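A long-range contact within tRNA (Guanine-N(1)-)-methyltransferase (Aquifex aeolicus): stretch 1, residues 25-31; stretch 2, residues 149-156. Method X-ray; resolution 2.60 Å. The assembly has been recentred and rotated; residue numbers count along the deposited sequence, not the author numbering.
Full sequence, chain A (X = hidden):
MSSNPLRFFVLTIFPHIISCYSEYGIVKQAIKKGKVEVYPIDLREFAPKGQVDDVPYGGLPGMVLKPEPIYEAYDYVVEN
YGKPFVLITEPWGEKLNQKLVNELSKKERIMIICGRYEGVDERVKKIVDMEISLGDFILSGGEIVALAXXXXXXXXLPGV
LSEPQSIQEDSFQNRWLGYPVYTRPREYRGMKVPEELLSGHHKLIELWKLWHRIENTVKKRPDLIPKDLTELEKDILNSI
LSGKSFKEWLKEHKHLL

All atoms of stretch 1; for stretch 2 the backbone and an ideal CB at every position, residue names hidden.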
ATOM      1  N   GLY A  25       0.716   1.660  15.773  1.00 19.79           N
ATOM      2  CA  GLY A  25       1.856   0.927  15.284  1.00 20.50           C
ATOM      3  C   GLY A  25       3.199   1.616  15.412  1.00 20.55           C
ATOM      4  O   GLY A  25       3.430   2.410  16.306  1.00 21.52           O
ATOM      5  N   ILE A  26       4.085   1.259  14.502  1.00 20.81           N
ATOM      6  CA  ILE A  26       5.456   1.688  14.489  1.00 21.17           C
ATOM      7  C   ILE A  26       5.570   3.148  14.181  1.00 20.73           C
ATOM      8  O   ILE A  26       6.511   3.780  14.589  1.00 21.20           O
ATOM      9  CB  ILE A  26       6.225   0.845  13.457  1.00 21.25           C
ATOM     10  CG1 ILE A  26       5.912  -0.633  13.668  1.00 22.55           C
ATOM     11  CG2 ILE A  26       7.690   0.988  13.616  1.00 22.75           C
ATOM     12  CD1 ILE A  26       5.927  -1.077  15.110  1.00 23.67           C
ATOM     13  N   VAL A  27       4.624   3.698  13.449  1.00 21.18           N
ATOM     14  CA  VAL A  27       4.714   5.103  13.099  1.00 20.74           C
ATOM     15  C   VAL A  27       4.494   5.911  14.361  1.00 21.14           C
ATOM     16  O   VAL A  27       5.176   6.897  14.597  1.00 21.72           O
ATOM     17  CB  VAL A  27       3.748   5.519  11.981  1.00 19.95           C
ATOM     18  CG1 VAL A  27       3.663   7.052  11.874  1.00 19.71           C
ATOM     19  CG2 VAL A  27       4.230   4.959  10.692  1.00 19.64           C
ATOM     20  N   LYS A  28       3.566   5.469  15.191  1.00 21.33           N
ATOM     21  CA  LYS A  28       3.281   6.176  16.429  1.00 21.90           C
ATOM     22  C   LYS A  28       4.456   6.075  17.396  1.00 21.30           C
ATOM     23  O   LYS A  28       4.798   7.020  18.061  1.00 21.85           O
ATOM     24  CB  LYS A  28       2.018   5.629  17.050  1.00 21.73           C
ATOM     25  CG  LYS A  28       1.647   6.216  18.363  1.00 25.22           C
ATOM     26  CD  LYS A  28       0.745   5.175  19.129  1.00 30.60           C
ATOM     27  CE  LYS A  28       0.478   5.568  20.583  1.00 31.85           C
ATOM     28  NZ  LYS A  28       0.184   4.365  21.425  1.00 33.87           N
ATOM     29  N   GLN A  29       5.070   4.917  17.449  1.00 21.12           N
ATOM     30  CA  GLN A  29       6.235   4.681  18.265  1.00 21.30           C
ATOM     31  C   GLN A  29       7.368   5.608  17.813  1.00 21.01           C
ATOM     32  O   GLN A  29       7.958   6.335  18.622  1.00 21.07           O
ATOM     33  CB  GLN A  29       6.634   3.230  18.076  1.00 22.01           C
ATOM     34  CG  GLN A  29       7.708   2.747  18.928  1.00 24.67           C
ATOM     35  CD  GLN A  29       7.753   1.251  18.905  1.00 30.48           C
ATOM     36  OE1 GLN A  29       6.693   0.600  18.959  1.00 34.22           O
ATOM     37  NE2 GLN A  29       8.972   0.677  18.831  1.00 33.21           N
ATOM     38  N   ALA A  30       7.655   5.617  16.514  1.00 19.93           N
ATOM     39  CA  ALA A  30       8.673   6.511  15.991  1.00 19.92           C
ATOM     40  C   ALA A  30       8.373   7.974  16.387  1.00 19.59           C
ATOM     41  O   ALA A  30       9.284   8.743  16.771  1.00 19.14           O
ATOM     42  CB  ALA A  30       8.767   6.379  14.494  1.00 19.98           C
ATOM     43  N   ILE A  31       7.102   8.356  16.276  1.00 18.87           N
ATOM     44  CA  ILE A  31       6.713   9.705  16.589  1.00 18.82           C
ATOM     45  C   ILE A  31       6.871   9.884  18.095  1.00 19.39           C
ATOM     46  O   ILE A  31       7.435  10.860  18.567  1.00 19.13           O
ATOM     47  CB  ILE A  31       5.280  10.020  16.108  1.00 18.60           C
ATOM     48  CG1 ILE A  31       5.264  10.287  14.612  1.00 18.78           C
ATOM     49  CG2 ILE A  31       4.705  11.252  16.772  1.00 16.36           C
ATOM     50  CD1 ILE A  31       3.812  10.153  14.027  1.00 20.90           C
ATOM     51  N   UNK A 149       5.338   4.096   2.406  1.00 20.89           N
ATOM     52  CA  UNK A 149       6.642   4.722   2.481  1.00 20.73           C
ATOM     53  C   UNK A 149       6.984   5.192   3.936  1.00 21.14           C
ATOM     54  O   UNK A 149       8.085   4.958   4.425  1.00 18.81           O
ATOM     55  CB  UNK A 149       6.687   5.905   1.512  1.00 20.73           C
ATOM     56  N   UNK A 150       6.029   5.862   4.597  1.00 21.60           N
ATOM     57  CA  UNK A 150       6.228   6.335   5.962  1.00 21.93           C
ATOM     58  C   UNK A 150       6.475   5.163   6.911  1.00 22.04           C
ATOM     59  O   UNK A 150       7.331   5.222   7.786  1.00 20.11           O
ATOM     60  CB  UNK A 150       5.018   7.148   6.427  1.00 21.93           C
ATOM     61  N   UNK A 151       5.703   4.089   6.709  1.00 22.69           N
ATOM     62  CA  UNK A 151       5.796   2.877   7.513  1.00 22.69           C
ATOM     63  C   UNK A 151       7.140   2.195   7.331  1.00 22.67           C
ATOM     64  O   UNK A 151       7.812   1.890   8.290  1.00 22.86           O
ATOM     65  CB  UNK A 151       4.666   1.911   7.153  1.00 22.69           C
ATOM     66  N   UNK A 152       7.519   1.949   6.085  1.00 22.68           N
ATOM     67  CA  UNK A 152       8.747   1.224   5.774  1.00 22.34           C
ATOM     68  C   UNK A 152       9.986   1.922   6.314  1.00 22.28           C
ATOM     69  O   UNK A 152      10.864   1.292   6.911  1.00 21.60           O
ATOM     70  CB  UNK A 152       8.878   1.043   4.260  1.00 22.34           C
ATOM     71  N   UNK A 153      10.050   3.214   6.062  1.00 23.08           N
ATOM     72  CA  UNK A 153      11.144   4.056   6.485  1.00 24.68           C
ATOM     73  C   UNK A 153      11.264   4.130   8.013  1.00 25.55           C
ATOM     74  O   UNK A 153      12.353   3.953   8.576  1.00 25.67           O
ATOM     75  CB  UNK A 153      10.966   5.459   5.902  1.00 24.68           C
ATOM     76  N   UNK A 154      10.132   4.329   8.673  1.00 26.55           N
ATOM     77  CA  UNK A 154      10.085   4.476  10.117  1.00 27.27           C
ATOM     78  C   UNK A 154      10.577   3.259  10.816  1.00 28.22           C
ATOM     79  O   UNK A 154      11.256   3.378  11.829  1.00 28.74           O
ATOM     80  CB  UNK A 154       8.663   4.795  10.583  1.00 27.27           C
ATOM     81  N   UNK A 155      10.250   2.079  10.296  1.00 29.05           N
ATOM     82  CA  UNK A 155      10.672   0.842  10.975  1.00 29.95           C
ATOM     83  C   UNK A 155      12.171   0.519  10.854  1.00 30.38           C
ATOM     84  O   UNK A 155      12.706  -0.193  11.702  1.00 30.82           O
ATOM     85  CB  UNK A 155       9.870  -0.333  10.413  1.00 29.95           C
ATOM     86  N   UNK A 156      12.862   1.062   9.847  1.00 30.92           N
ATOM     87  CA  UNK A 156      14.310   0.823   9.723  1.00 30.10           C
ATOM     88  C   UNK A 156      15.084   1.957  10.339  1.00 30.59           C
ATOM     89  O   UNK A 156      16.298   2.035  10.176  1.00 30.91           O
ATOM     90  CB  UNK A 156      14.717   0.650   8.258  1.00 30.10           C
TER

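Two helical segments cross here at 57°, their axes 8.9 Å apart at closest approach. Stretch 1 offers an apolar surface made by Ile-26, Val-27 and Ala-30, with no charged side chain within reach.

Position 149 has helical backbone angles, and its ideal CB finds nothing of stretch 1 within 5.5 Å. This contact sets no preference there; the deposited residue is Val-149.

At position 150 the CA-to-CB bond points sideways, and the ideal CB lies 4.9 Å from Val-27 CG2. A branched or longer aliphatic chain could reach that methyl, as could methionine. The residue is Ile-150, whose CG2 packs 3.9 Å from Val-27 CG2, the one apolar side-chain pair across the stretches.

Position 151 also points sideways, with its ideal CB 4.7 Å from Val-27 CG2. A small or medium side chain would suit; no charged side chain of stretch 1 is near, but the N-terminal end of its helix would be kind to an acid, so Asp, Asn or Ala are all plausible. The deposited residue is Asp-151, whose side-chain end comes nearer to stretch 1 without hydrogen-bonding to it. Its CA lies 4.1 Å from Val-27 CG2, so the valine methyl rests against helix backbone, while both carboxylate oxygens are hydrogen-bonded elsewhere in the structure.

Positions 152 and 153 are out of reach of stretch 1 and leave the choice open to many helix-compatible residues; they are Ala-152 and Val-153.

Position 154 points toward stretch 1 and is the most constrained. Its ideal CB is 4.2 Å from Ala-30 CB, 4.4 Å from Val-27 CG2 and 4.7 Å from Ile-26 O. Such close surroundings favour a small residue: alanine, serine or perhaps glycine. It is Ser-154, with its CB 4.2 Å from Ala-30 CB. In the m rotamer its OG donates to Ile-150 O at 2.8 Å, one turn back, so the hydroxyl is satisfied within its own helix and can sit 4.2 Å from Val-27 CG2.

Position 155 points sideways, its ideal CB 4.1 Å from Ile-26 CG2. The first carbon meets an apolar methyl, but a long chain could turn aside, so either an aliphatic or a long polar residue is plausible. Arg-155 follows the second course: its CB packs 3.9 Å from Ile-26 CG2, and with chi1 p the end of the chain leads away from stretch 1.

Position 156, in loop or turn, is again out of reach and tolerant; it is Val-156.

Stretch 2, residues 149-156: VIDAVSRV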
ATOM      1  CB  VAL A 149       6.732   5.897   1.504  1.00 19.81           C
ATOM      2  CG1 VAL A 149       7.980   6.683   1.746  1.00 21.36           C
ATOM      3  CG2 VAL A 149       6.714   5.416   0.072  1.00 19.34           C
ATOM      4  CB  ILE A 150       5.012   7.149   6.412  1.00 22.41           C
ATOM      5  CG1 ILE A 150       4.935   8.468   5.629  1.00 22.95           C
ATOM      6  CG2 ILE A 150       5.141   7.514   7.861  1.00 24.75           C
ATOM      7  CD1 ILE A 150       3.737   9.326   5.931  1.00 22.97           C
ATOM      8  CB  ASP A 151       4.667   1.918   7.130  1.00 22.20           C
ATOM      9  CG  ASP A 151       4.529   0.756   8.086  1.00 22.35           C
ATOM     10  OD1 ASP A 151       5.226  -0.257   7.908  1.00 24.23           O
ATOM     11  OD2 ASP A 151       3.700   0.721   9.015  1.00 25.46           O
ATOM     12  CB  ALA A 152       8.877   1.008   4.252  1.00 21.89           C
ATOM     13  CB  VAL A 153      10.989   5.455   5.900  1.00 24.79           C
ATOM     14  CG1 VAL A 153      11.931   6.396   6.564  1.00 26.45           C
ATOM     15  CG2 VAL A 153      11.254   5.422   4.391  1.00 25.25           C
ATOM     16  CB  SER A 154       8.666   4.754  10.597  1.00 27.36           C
ATOM     17  OG  SER A 154       8.252   6.077  10.284  1.00 27.20           O
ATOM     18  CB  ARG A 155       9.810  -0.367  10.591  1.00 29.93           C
ATOM     19  CG  ARG A 155       9.946  -0.815   9.154  1.00 30.27           C
ATOM     20  CD  ARG A 155       9.275  -2.125   8.886  1.00 28.09           C
ATOM     21  NE  ARG A 155       9.857  -3.204   9.674  1.00 26.75           N
ATOM     22  CZ  ARG A 155      11.006  -3.804   9.393  1.00 25.95           C
ATOM     23  NH1 ARG A 155      11.718  -3.433   8.339  1.00 26.31           N
ATOM     24  NH2 ARG A 155      11.444  -4.792  10.156  1.00 25.43           N
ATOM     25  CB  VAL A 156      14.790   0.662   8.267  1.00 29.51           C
ATOM     26  CG1 VAL A 156      14.126  -0.525   7.611  1.00 28.26           C
ATOM     27  CG2 VAL A 156      14.578   1.922   7.484  1.00 29.00           C
TER
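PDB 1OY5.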